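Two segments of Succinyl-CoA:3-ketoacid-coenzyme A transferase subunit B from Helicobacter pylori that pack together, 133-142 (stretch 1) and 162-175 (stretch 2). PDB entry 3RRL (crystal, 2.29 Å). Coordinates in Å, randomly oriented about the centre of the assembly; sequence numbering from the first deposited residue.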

# COMPACT_ATOMS: atom_id res chain seq x y z
N LYS B 133 -7.82 -18.37 -4.70
CA LYS B 133 -7.64 -19.68 -4.08
C LYS B 133 -8.04 -20.80 -5.04
O LYS B 133 -7.41 -21.87 -5.08
CB LYS B 133 -8.42 -19.81 -2.77
CG LYS B 133 -7.94 -18.87 -1.67
CD LYS B 133 -8.82 -18.98 -0.43
CE LYS B 133 -8.82 -17.68 0.37
NZ LYS B 133 -9.89 -17.68 1.42
N LYS B 134 -9.09 -20.56 -5.82
CA LYS B 134 -9.45 -21.48 -6.88
C LYS B 134 -9.70 -20.73 -8.19
O LYS B 134 -10.38 -19.71 -8.21
CB LYS B 134 -10.68 -22.31 -6.51
CG LYS B 134 -10.99 -23.38 -7.53
CD LYS B 134 -12.22 -24.19 -7.16
CE LYS B 134 -12.46 -25.28 -8.20
NZ LYS B 134 -13.78 -25.94 -8.02
N VAL B 135 -9.13 -21.25 -9.27
CA VAL B 135 -9.28 -20.65 -10.58
C VAL B 135 -10.09 -21.58 -11.46
O VAL B 135 -9.67 -22.70 -11.74
CB VAL B 135 -7.92 -20.39 -11.24
CG1 VAL B 135 -8.11 -19.96 -12.68
CG2 VAL B 135 -7.14 -19.34 -10.45
N ILE B 136 -11.27 -21.12 -11.88
CA ILE B 136 -12.12 -21.87 -12.79
C ILE B 136 -12.20 -21.17 -14.15
O ILE B 136 -12.51 -19.99 -14.23
CB ILE B 136 -13.55 -21.99 -12.24
CG1 ILE B 136 -13.54 -22.60 -10.84
CG2 ILE B 136 -14.42 -22.81 -13.19
CD1 ILE B 136 -14.92 -22.63 -10.19
N VAL B 137 -11.92 -21.91 -15.22
CA VAL B 137 -12.11 -21.40 -16.57
C VAL B 137 -13.38 -22.01 -17.16
O VAL B 137 -13.59 -23.23 -17.08
CB VAL B 137 -10.92 -21.73 -17.49
CG1 VAL B 137 -11.25 -21.37 -18.94
CG2 VAL B 137 -9.67 -21.01 -17.04
N ILE B 138 -14.23 -21.17 -17.74
CA ILE B 138 -15.43 -21.65 -18.41
C ILE B 138 -15.41 -21.16 -19.85
O ILE B 138 -15.21 -19.98 -20.13
CB ILE B 138 -16.72 -21.21 -17.69
CG1 ILE B 138 -16.97 -19.71 -17.86
CG2 ILE B 138 -16.67 -21.62 -16.22
CD1 ILE B 138 -18.32 -19.24 -17.31
N MSE B 139 -15.61 -22.10 -20.77
CA MSE B 139 -15.26 -21.89 -22.15
C MSE B 139 -16.05 -22.80 -23.07
O MSE B 139 -16.34 -23.94 -22.70
CB MSE B 139 -13.78 -22.23 -22.28
CG MSE B 139 -13.16 -21.97 -23.61
SE MSE B 139 -11.30 -22.46 -23.41
CE MSE B 139 -11.49 -24.39 -23.29
N GLU B 140 -16.37 -22.33 -24.27
CA GLU B 140 -16.91 -23.23 -25.28
C GLU B 140 -15.81 -24.19 -25.70
O GLU B 140 -14.65 -23.78 -25.87
CB GLU B 140 -17.47 -22.44 -26.47
CG GLU B 140 -18.85 -21.84 -26.21
CD GLU B 140 -19.23 -20.77 -27.20
OE1 GLU B 140 -19.47 -21.10 -28.38
OE2 GLU B 140 -19.28 -19.58 -26.80
N HIS B 141 -16.16 -25.46 -25.86
CA HIS B 141 -15.17 -26.53 -26.02
C HIS B 141 -14.42 -26.45 -27.35
O HIS B 141 -13.23 -26.77 -27.42
CB HIS B 141 -15.83 -27.90 -25.85
CG HIS B 141 -14.86 -29.00 -25.53
ND1 HIS B 141 -14.74 -29.55 -24.27
CD2 HIS B 141 -13.95 -29.65 -26.30
CE1 HIS B 141 -13.81 -30.48 -24.27
NE2 HIS B 141 -13.32 -30.57 -25.50
N CYS B 142 -15.11 -26.03 -28.41
CA CYS B 142 -14.50 -25.93 -29.73
C CYS B 142 -14.68 -24.52 -30.28
O CYS B 142 -15.64 -23.84 -29.91
CB CYS B 142 -15.12 -26.94 -30.71
SG CYS B 142 -14.98 -28.70 -30.24
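Stretch 2 (162-175) GVVHQLITDLAVFE

Stretch 2 lies beside stretch 1 as a parallel neighbour in a sheet: strand 166-168 runs along 134-138, the axes 4.8 Å apart at closest and crossing at -22°. Ile136 pairs with Gln166, Val137 with Leu167 and Ile138 with Ile168. The hydrogen bonds form a parallel ladder: Gln166 N to Val135 O (3.3 Å), Val137 N to Gln166 O (3.0 Å), Ile168 N to Val137 O (2.9 Å), Met139 N to Ile168 O (3.1 Å).

Before the strand, His165 turns its side chain toward stretch 1. With chi1 at -70° (m), its ND1 accepts from Val135 N at 3.0 Å, taking the place of a backbone carbonyl at the start of the ladder, while His165 N also donates to Val135 O at 3.0 Å.

Side chains alternate between the faces. On the face of Ile136, Gln166 and Ile168, chi1 of Gln166 is t, and its end bends nearer, so that OE1 accepts from Lys134 NZ at 2.9 Å. The Lys134 side chain is t at all four chi angles, the extended form that spans this reach; a water then links NZ to Glu175 OE2. Ile168, m and t, places CD1 4.0 Å from Ile136 CG2. On the other face, Leu167 (t, p) sets CD1 4.0 Å from Val137 CG1 and 3.9 Å from Met139 CE of the selenomethionine, and Val164 CG2 meets Val137 CG2 at 3.7 Å.

Past the strand, stretch 2 turns back, and polar groups fix the turn to His141. Thr169, chi1 p, places OG1 2.7 Å from His141 ND1, a hydrogen bond, and the same oxygen accepts from Leu171 N and Ala172 N. Asp170, also p, sends OD1 to His141 N at 2.7 Å. Leu171, m and t, lays CD1 over one face of the His141 ring, 3.7 Å from its centroid, leaving the ring edge to Thr169 and Phe174.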

# COMPACT_ATOMS: atom_id res chain seq x y z
N GLY B 162 0.03 -23.37 -15.81
CA GLY B 162 -0.41 -24.27 -14.75
C GLY B 162 -1.25 -23.58 -13.69
O GLY B 162 -1.09 -23.82 -12.49
N VAL B 163 -2.09 -22.64 -14.12
CA VAL B 163 -2.95 -21.92 -13.19
C VAL B 163 -4.39 -22.43 -13.05
O VAL B 163 -5.09 -22.05 -12.12
CB VAL B 163 -2.99 -20.43 -13.56
CG1 VAL B 163 -1.61 -19.81 -13.39
CG2 VAL B 163 -3.50 -20.25 -14.99
N VAL B 164 -4.82 -23.29 -13.96
CA VAL B 164 -6.24 -23.63 -14.01
C VAL B 164 -6.54 -24.81 -13.10
O VAL B 164 -5.95 -25.86 -13.25
CB VAL B 164 -6.70 -23.96 -15.45
CG1 VAL B 164 -8.17 -24.38 -15.47
CG2 VAL B 164 -6.47 -22.77 -16.37
N HIS B 165 -7.43 -24.60 -12.12
CA HIS B 165 -7.84 -25.68 -11.22
C HIS B 165 -8.94 -26.54 -11.82
O HIS B 165 -8.92 -27.77 -11.70
CB HIS B 165 -8.28 -25.12 -9.87
CG HIS B 165 -7.15 -24.57 -9.05
ND1 HIS B 165 -6.83 -23.23 -9.03
CD2 HIS B 165 -6.26 -25.18 -8.23
CE1 HIS B 165 -5.80 -23.04 -8.24
NE2 HIS B 165 -5.43 -24.21 -7.74
N GLN B 166 -9.90 -25.89 -12.47
CA GLN B 166 -11.06 -26.60 -12.99
C GLN B 166 -11.50 -25.96 -14.31
O GLN B 166 -11.48 -24.74 -14.46
CB GLN B 166 -12.19 -26.56 -11.96
CG GLN B 166 -13.54 -27.08 -12.45
CD GLN B 166 -14.64 -26.83 -11.43
OE1 GLN B 166 -14.70 -25.77 -10.81
NE2 GLN B 166 -15.50 -27.81 -11.23
N LEU B 167 -11.88 -26.80 -15.26
CA LEU B 167 -12.30 -26.32 -16.57
C LEU B 167 -13.70 -26.86 -16.88
O LEU B 167 -13.93 -28.07 -16.88
CB LEU B 167 -11.31 -26.74 -17.66
CG LEU B 167 -11.80 -26.67 -19.10
CD1 LEU B 167 -12.08 -25.23 -19.53
CD2 LEU B 167 -10.80 -27.33 -20.06
N ILE B 168 -14.62 -25.94 -17.13
CA ILE B 168 -15.99 -26.30 -17.45
C ILE B 168 -16.30 -25.88 -18.88
O ILE B 168 -16.23 -24.69 -19.21
CB ILE B 168 -16.96 -25.58 -16.49
CG1 ILE B 168 -16.64 -25.92 -15.03
CG2 ILE B 168 -18.40 -25.92 -16.82
CD1 ILE B 168 -17.54 -25.22 -14.02
N THR B 169 -16.63 -26.84 -19.74
CA THR B 169 -17.09 -26.52 -21.09
C THR B 169 -18.52 -27.04 -21.32
O THR B 169 -19.14 -27.61 -20.42
CB THR B 169 -16.14 -27.09 -22.17
OG1 THR B 169 -16.37 -28.50 -22.35
CG2 THR B 169 -14.69 -26.86 -21.78
N ASP B 170 -19.04 -26.84 -22.53
CA ASP B 170 -20.38 -27.34 -22.88
C ASP B 170 -20.41 -28.87 -22.99
O ASP B 170 -21.48 -29.48 -23.03
CB ASP B 170 -20.85 -26.71 -24.20
CG ASP B 170 -19.76 -26.72 -25.27
OD1 ASP B 170 -18.65 -26.22 -24.99
OD2 ASP B 170 -20.01 -27.25 -26.38
N LEU B 171 -19.23 -29.47 -23.02
CA LEU B 171 -19.09 -30.92 -23.12
C LEU B 171 -18.83 -31.55 -21.76
O LEU B 171 -19.53 -32.47 -21.35
CB LEU B 171 -18.00 -31.33 -24.12
CG LEU B 171 -18.19 -30.87 -25.56
CD1 LEU B 171 -17.14 -31.49 -26.47
CD2 LEU B 171 -19.59 -31.21 -26.05
N ALA B 172 -17.79 -31.08 -21.09
CA ALA B 172 -17.32 -31.71 -19.87
C ALA B 172 -16.70 -30.82 -18.81
O ALA B 172 -16.43 -29.65 -19.03
CB ALA B 172 -16.34 -32.78 -20.24
N VAL B 173 -16.52 -31.41 -17.64
CA VAL B 173 -15.83 -30.78 -16.54
C VAL B 173 -14.52 -31.52 -16.31
O VAL B 173 -14.49 -32.73 -16.20
CB VAL B 173 -16.66 -30.80 -15.27
CG1 VAL B 173 -15.93 -30.11 -14.16
CG2 VAL B 173 -17.99 -30.18 -15.50
N PHE B 174 -13.43 -30.76 -16.24
CA PHE B 174 -12.11 -31.31 -16.03
C PHE B 174 -11.48 -30.69 -14.81
O PHE B 174 -11.77 -29.55 -14.48
CB PHE B 174 -11.20 -31.00 -17.21
CG PHE B 174 -11.65 -31.55 -18.51
CD1 PHE B 174 -11.16 -32.76 -18.96
CD2 PHE B 174 -12.52 -30.85 -19.31
CE1 PHE B 174 -11.56 -33.26 -20.16
CE2 PHE B 174 -12.91 -31.35 -20.52
CZ PHE B 174 -12.43 -32.55 -20.95
N GLU B 175 -10.63 -31.45 -14.14
CA GLU B 175 -9.84 -30.93 -13.03
C GLU B 175 -8.35 -31.10 -13.29
O GLU B 175 -7.95 -31.92 -14.11
CB GLU B 175 -10.25 -31.61 -11.72
CG GLU B 175 -11.61 -31.15 -11.22
CD GLU B 175 -12.08 -31.88 -9.98
OE1 GLU B 175 -11.37 -32.80 -9.51
OE2 GLU B 175 -13.18 -31.54 -9.48
O HOH W 1 -12.57 -28.51 -9.30
O HOH W 2 -18.09 -26.56 -28.37